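Local coordinates for taurine:2-oxoglutarate aminotransferase (Bifidobacterium kashiwanohense PV20-2, PDB 6JIX) that transfers the amino group of taurine to 2-oxoglutarate, giving glutamate, with pyridoxal 5'-phosphate as its cofactor, at the interface of chains A and B. Residues are numbered along the deposited sequence; one frame, centred on the assembly and turned at random. Chains: chain A/B, taurine:2-oxoglutarate aminotransferase.

Contact 1: the interface of chains A and B. Residues chain A 121, 124, 128, 149, 171; chain B 121, 147-148.
A:Glu121 and B:Ile148 meet in a two-fold interface between identical subunits, a small mixed patch in which a carboxylate receives a helix start and a hydrophobic side chain is lodged in the partner chain, helping to join the two copies into the dimer. Helix 148-153 of chain B begins at B:Ile148, and the backbone N of B:Ile148 gives a nearly straight hydrogen bond of 3.1 Å to carboxylate OE2 of A:Glu121 (168° at H), reaching that oxygen from above the carboxylate plane. A glutamate suits this place because a carboxylate can take a first-turn amide of a helix, whose N-terminal end would probably favour its negative charge. In the A:Glu121 chain, the bend at chi2 (-101°) helps bring OE2 to that backbone N. Its other oxygen, OE1, has a weak bond from A:Gly149 N, at 3.1 Å. Methyl CG2 of B:Thr147 packs crosswise on the aliphatic stem, 3.5 Å from A:Glu121 CG, while hydroxyl OG1 turns back to B:Glu121 OE2 at 2.7 Å; a threonine thus serves both chains with its two branches. That second carboxylate lies near the first, B:Glu121 OE2 being 4.0 Å from A:Glu121 OE1, a proximity of like charges that the hydroxyl and amide donors may ease. B:Ile148 extends its CD1 arm (chi2 -175°) over A:Gly149, 3.5 Å from CA; a glycine, having no side chain, probably lets the methyl approach. At its tip, CD1 faces the ring atom CZ of A:Phe171 at 4.0 Å, with A:Ile124 and A:Arg128 at the margins. The patch ties helix 116-131, which begins at the cofactor pocket, to the opposite subunit and probably steadies that region.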
loop_
_atom_site.group_PDB
_atom_site.type_symbol
_atom_site.label_atom_id
_atom_site.label_comp_id
_atom_site.label_asym_id
_atom_site.label_seq_id
_atom_site.Cartn_x
_atom_site.Cartn_y
_atom_site.Cartn_z
ATOM N N GLU A 121 5.714 -5.672 -5.492
ATOM C CA GLU A 121 5.359 -6.945 -4.859
ATOM C C GLU A 121 4.505 -7.788 -5.786
ATOM O O GLU A 121 4.732 -8.988 -5.952
ATOM C CB GLU A 121 4.595 -6.709 -3.554
ATOM C CG GLU A 121 5.303 -5.879 -2.504
ATOM C CD GLU A 121 5.916 -6.739 -1.420
ATOM O OE1 GLU A 121 6.226 -6.197 -0.339
ATOM O OE2 GLU A 121 6.089 -7.961 -1.650
ATOM N N ILE A 124 6.322 -8.962 -9.044
ATOM C CA ILE A 124 7.095 -10.145 -8.686
ATOM C C ILE A 124 6.200 -11.382 -8.634
ATOM O O ILE A 124 6.516 -12.420 -9.231
ATOM C CB ILE A 124 7.803 -9.923 -7.343
ATOM C CG1 ILE A 124 8.906 -8.889 -7.488
ATOM C CG2 ILE A 124 8.315 -11.251 -6.780
ATOM C CD1 ILE A 124 9.349 -8.346 -6.156
ATOM N N ARG A 128 6.527 -14.787 -11.104
ATOM C CA ARG A 128 6.735 -16.149 -10.622
ATOM C C ARG A 128 5.594 -17.067 -11.067
ATOM O O ARG A 128 5.831 -18.216 -11.464
ATOM C CB ARG A 128 6.885 -16.146 -9.097
ATOM C CG ARG A 128 8.306 -15.949 -8.605
ATOM C CD ARG A 128 8.336 -15.301 -7.230
ATOM N NE ARG A 128 9.694 -15.199 -6.700
ATOM C CZ ARG A 128 10.003 -14.733 -5.490
ATOM N NH1 ARG A 128 9.044 -14.314 -4.668
ATOM N NH2 ARG A 128 11.273 -14.703 -5.094
ATOM N N GLY A 149 8.737 -7.897 0.466
ATOM C CA GLY A 149 9.006 -8.317 -0.900
ATOM C C GLY A 149 9.779 -7.278 -1.697
ATOM O O GLY A 149 10.816 -7.579 -2.301
ATOM N N PHE A 171 15.895 -13.983 -4.429
ATOM C CA PHE A 171 16.220 -12.600 -4.754
ATOM C C PHE A 171 17.731 -12.490 -4.953
ATOM O O PHE A 171 18.483 -12.405 -3.976
ATOM C CB PHE A 171 15.729 -11.661 -3.664
ATOM C CG PHE A 171 14.252 -11.466 -3.674
ATOM C CD1 PHE A 171 13.671 -10.535 -4.530
ATOM C CD2 PHE A 171 13.431 -12.228 -2.832
ATOM C CE1 PHE A 171 12.296 -10.363 -4.543
ATOM C CE2 PHE A 171 12.049 -12.067 -2.841
ATOM C CZ PHE A 171 11.477 -11.136 -3.689
ATOM N N GLU B 121 3.039 -5.441 7.385
ATOM C CA GLU B 121 4.445 -5.475 6.982
ATOM C C GLU B 121 5.325 -4.661 7.931
ATOM O O GLU B 121 6.389 -5.117 8.370
ATOM C CB GLU B 121 4.594 -4.946 5.554
ATOM C CG GLU B 121 3.899 -5.752 4.472
ATOM C CD GLU B 121 4.828 -6.763 3.822
ATOM O OE1 GLU B 121 6.034 -6.785 4.200
ATOM O OE2 GLU B 121 4.347 -7.537 2.947
ATOM N N THR B 147 0.947 -8.954 0.135
ATOM C CA THR B 147 2.353 -8.729 -0.157
ATOM C C THR B 147 3.199 -9.778 0.561
ATOM O O THR B 147 2.755 -10.420 1.515
ATOM C CB THR B 147 2.767 -7.303 0.225
ATOM O OG1 THR B 147 2.209 -6.939 1.495
ATOM C CG2 THR B 147 2.302 -6.304 -0.850
ATOM N N ILE B 148 4.434 -9.962 0.082
ATOM C CA ILE B 148 5.186 -11.163 0.455
ATOM C C ILE B 148 5.288 -11.327 1.979
ATOM O O ILE B 148 5.105 -12.432 2.504
ATOM C CB ILE B 148 6.564 -11.167 -0.232
ATOM C CG1 ILE B 148 6.369 -10.978 -1.736
ATOM C CG2 ILE B 148 7.265 -12.485 -0.008
ATOM C CD1 ILE B 148 7.620 -11.091 -2.528
#

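Contact 2: the interface of chains A and B. Residues chain A 20-22, 24-26; chain B 303, 306-308.
Backbone bonds carry the polar part of this contact, between the A:His24 to A:Gln26 stretch and the end of helix 297-305 with its following loop in chain B. B:Leu308 N donates to A:His24 O at 3.0 Å, and A:Gln26 N donates to B:Phe303 O at 2.7 Å. This pairing depends on main-chain shape more than on residue type, and it uses a carbonyl near the C-terminal end of the helix.

Within chain A, the amide of A:Gln26 folds back on A:Gln21 and fastens the loop to itself. Oxygen OE1 takes A:Gln21 N at 2.6 Å (169° at H), while NE2 gives a longer bond of 3.3 Å to A:Gln21 O, in the carbonyl plane and on a lone pair. Glutamine suits the place because one amide offers both an acceptor and a donor to the same backbone residue; the bend at chi2 (-22°) helps bring the group round to it. NE2 also lies near B:Leu308 CB, the side chains crossing obliquely. An alanine here would probably leave A:Gln21 N and O without these partners and open a gap beside B:Leu308.

Apolar packing fills the rest. B:Leu308, with CG anti to the backbone N (chi1 170°), sends branch CD2 towards A:Met20, whose flexible thioether chain crosses it at about a right angle and lies with SD 3.8 Å from that methyl. Branch CD1 of B:Leu308 lies over one face of the B:Phe303 ring, towards the rim and 3.6 Å above the plane. A forked leucine can thus serve both neighbours, and the flat ring offers a broad face. The side chains of B:Phe303 and A:Gln26 lie side by side, pointing the same way, with CB of the first 4.1 Å from CG of the second. Branched B:Val307 sets CG2 crosswise against the long aliphatic stem of A:Lys25, 3.8 Å from CG.

In the fold, the chain A loop follows helix 8-18 and includes glutamate-binding A:Ser22 and A:His24, while the chain B segment takes in B:Phe303 near the end of helix 297-305 and the loop that follows.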
loop_
_atom_site.group_PDB
_atom_site.type_symbol
_atom_site.label_atom_id
_atom_site.label_comp_id
_atom_site.label_asym_id
_atom_site.label_seq_id
_atom_site.Cartn_x
_atom_site.Cartn_y
_atom_site.Cartn_z
ATOM N N MET A 20 4.604 8.926 13.770
ATOM C CA MET A 20 5.792 8.118 13.549
ATOM C C MET A 20 6.413 8.487 12.199
ATOM O O MET A 20 5.831 8.234 11.138
ATOM C CB MET A 20 5.479 6.629 13.666
ATOM C CG MET A 20 6.747 5.824 13.943
ATOM S SD MET A 20 6.520 4.280 14.842
ATOM C CE MET A 20 7.275 4.743 16.380
ATOM N N GLN A 21 7.598 9.089 12.258
ATOM C CA GLN A 21 8.299 9.619 11.095
ATOM C C GLN A 21 9.085 8.526 10.370
ATOM O O GLN A 21 9.800 7.740 10.999
ATOM C CB GLN A 21 9.256 10.709 11.550
ATOM C CG GLN A 21 9.888 11.454 10.442
ATOM C CD GLN A 21 8.870 12.142 9.617
ATOM O OE1 GLN A 21 8.460 13.266 9.930
ATOM N NE2 GLN A 21 8.428 11.477 8.554
ATOM N N SER A 22 8.970 8.487 9.048
ATOM C CA SER A 22 9.748 7.537 8.263
ATOM C C SER A 22 11.232 7.887 8.270
ATOM O O SER A 22 11.613 9.062 8.169
ATOM C CB SER A 22 9.244 7.492 6.822
ATOM O OG SER A 22 7.877 7.138 6.772
ATOM N N HIS A 24 13.768 8.045 10.330
ATOM C CA HIS A 24 14.315 9.037 11.254
ATOM C C HIS A 24 14.150 8.516 12.676
ATOM O O HIS A 24 13.376 7.588 12.926
ATOM C CB HIS A 24 13.631 10.409 11.103
ATOM C CG HIS A 24 14.329 11.336 10.149
ATOM N ND1 HIS A 24 14.477 11.056 8.804
ATOM C CD2 HIS A 24 14.918 12.543 10.344
ATOM C CE1 HIS A 24 15.135 12.042 8.216
ATOM N NE2 HIS A 24 15.411 12.958 9.128
ATOM N N LYS A 25 14.907 9.095 13.607
ATOM C CA LYS A 25 14.566 8.896 15.007
ATOM C C LYS A 25 13.343 9.740 15.331
ATOM O O LYS A 25 13.132 10.804 14.753
ATOM C CB LYS A 25 15.725 9.268 15.930
ATOM C CG LYS A 25 17.077 8.834 15.436
ATOM C CD LYS A 25 18.020 8.630 16.602
ATOM C CE LYS A 25 19.471 8.521 16.138
ATOM N NZ LYS A 25 20.254 7.590 17.020
ATOM N N GLN A 26 12.552 9.277 16.284
ATOM C CA GLN A 26 11.294 9.940 16.547
ATOM C C GLN A 26 11.530 11.214 17.346
ATOM O O GLN A 26 12.550 11.370 18.024
ATOM C CB GLN A 26 10.352 9.009 17.316
ATOM C CG GLN A 26 9.678 7.933 16.463
ATOM C CD GLN A 26 9.630 8.281 14.977
ATOM O OE1 GLN A 26 8.774 9.049 14.539
ATOM N NE2 GLN A 26 10.550 7.718 14.198
ATOM N N PHE B 303 12.432 3.838 19.215
ATOM C CA PHE B 303 12.707 4.539 17.963
ATOM C C PHE B 303 12.994 6.025 18.158
ATOM O O PHE B 303 13.167 6.754 17.170
ATOM C CB PHE B 303 11.548 4.340 16.992
ATOM C CG PHE B 303 11.499 2.961 16.409
ATOM C CD1 PHE B 303 12.467 2.540 15.519
ATOM C CD2 PHE B 303 10.506 2.084 16.760
ATOM C CE1 PHE B 303 12.430 1.283 14.981
ATOM C CE2 PHE B 303 10.475 0.822 16.230
ATOM C CZ PHE B 303 11.439 0.427 15.340
ATOM N N HIS B 306 16.772 4.874 18.275
ATOM C CA HIS B 306 17.173 4.196 17.049
ATOM C C HIS B 306 16.342 4.697 15.876
ATOM O O HIS B 306 15.148 4.978 16.011
ATOM C CB HIS B 306 17.005 2.675 17.146
ATOM C CG HIS B 306 17.657 2.069 18.351
ATOM N ND1 HIS B 306 17.082 2.099 19.605
ATOM C CD2 HIS B 306 18.838 1.418 18.490
ATOM C CE1 HIS B 306 17.883 1.494 20.464
ATOM N NE2 HIS B 306 18.955 1.073 19.814
ATOM N N VAL B 307 16.981 4.764 14.707
ATOM C CA VAL B 307 16.299 5.191 13.498
ATOM C C VAL B 307 15.246 4.157 13.134
ATOM O O VAL B 307 15.532 2.953 13.077
ATOM C CB VAL B 307 17.305 5.384 12.356
ATOM C CG1 VAL B 307 16.580 5.547 11.040
ATOM C CG2 VAL B 307 18.215 6.571 12.644
ATOM N N LEU B 308 14.019 4.618 12.908
ATOM C CA LEU B 308 12.941 3.778 12.394
ATOM C C LEU B 308 13.184 3.526 10.914
ATOM O O LEU B 308 12.952 4.403 10.079
ATOM C CB LEU B 308 11.591 4.444 12.625
ATOM C CG LEU B 308 10.394 3.803 11.933
ATOM C CD1 LEU B 308 10.177 2.364 12.424
ATOM C CD2 LEU B 308 9.138 4.652 12.137
#

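The C-alpha centres of contact 1 and contact 2 lie about 24 Å apart on one two-fold interface, and the residues given for them do not overlap. In contact 1, helix 116-131 of chain A meets the start of helix 148-153 of chain B, which also touches A:Gly149 in the same helix of chain A, near the middle of the dimer; contact 2 brings a loop near the N-terminus of one chain to the end of helix 297-305 and the loop beyond it in the other. Since symmetry repeats each patch with the chains exchanged, every subunit supplies both sides of both. Such separated points of attachment would probably resist rotation of one subunit against the other.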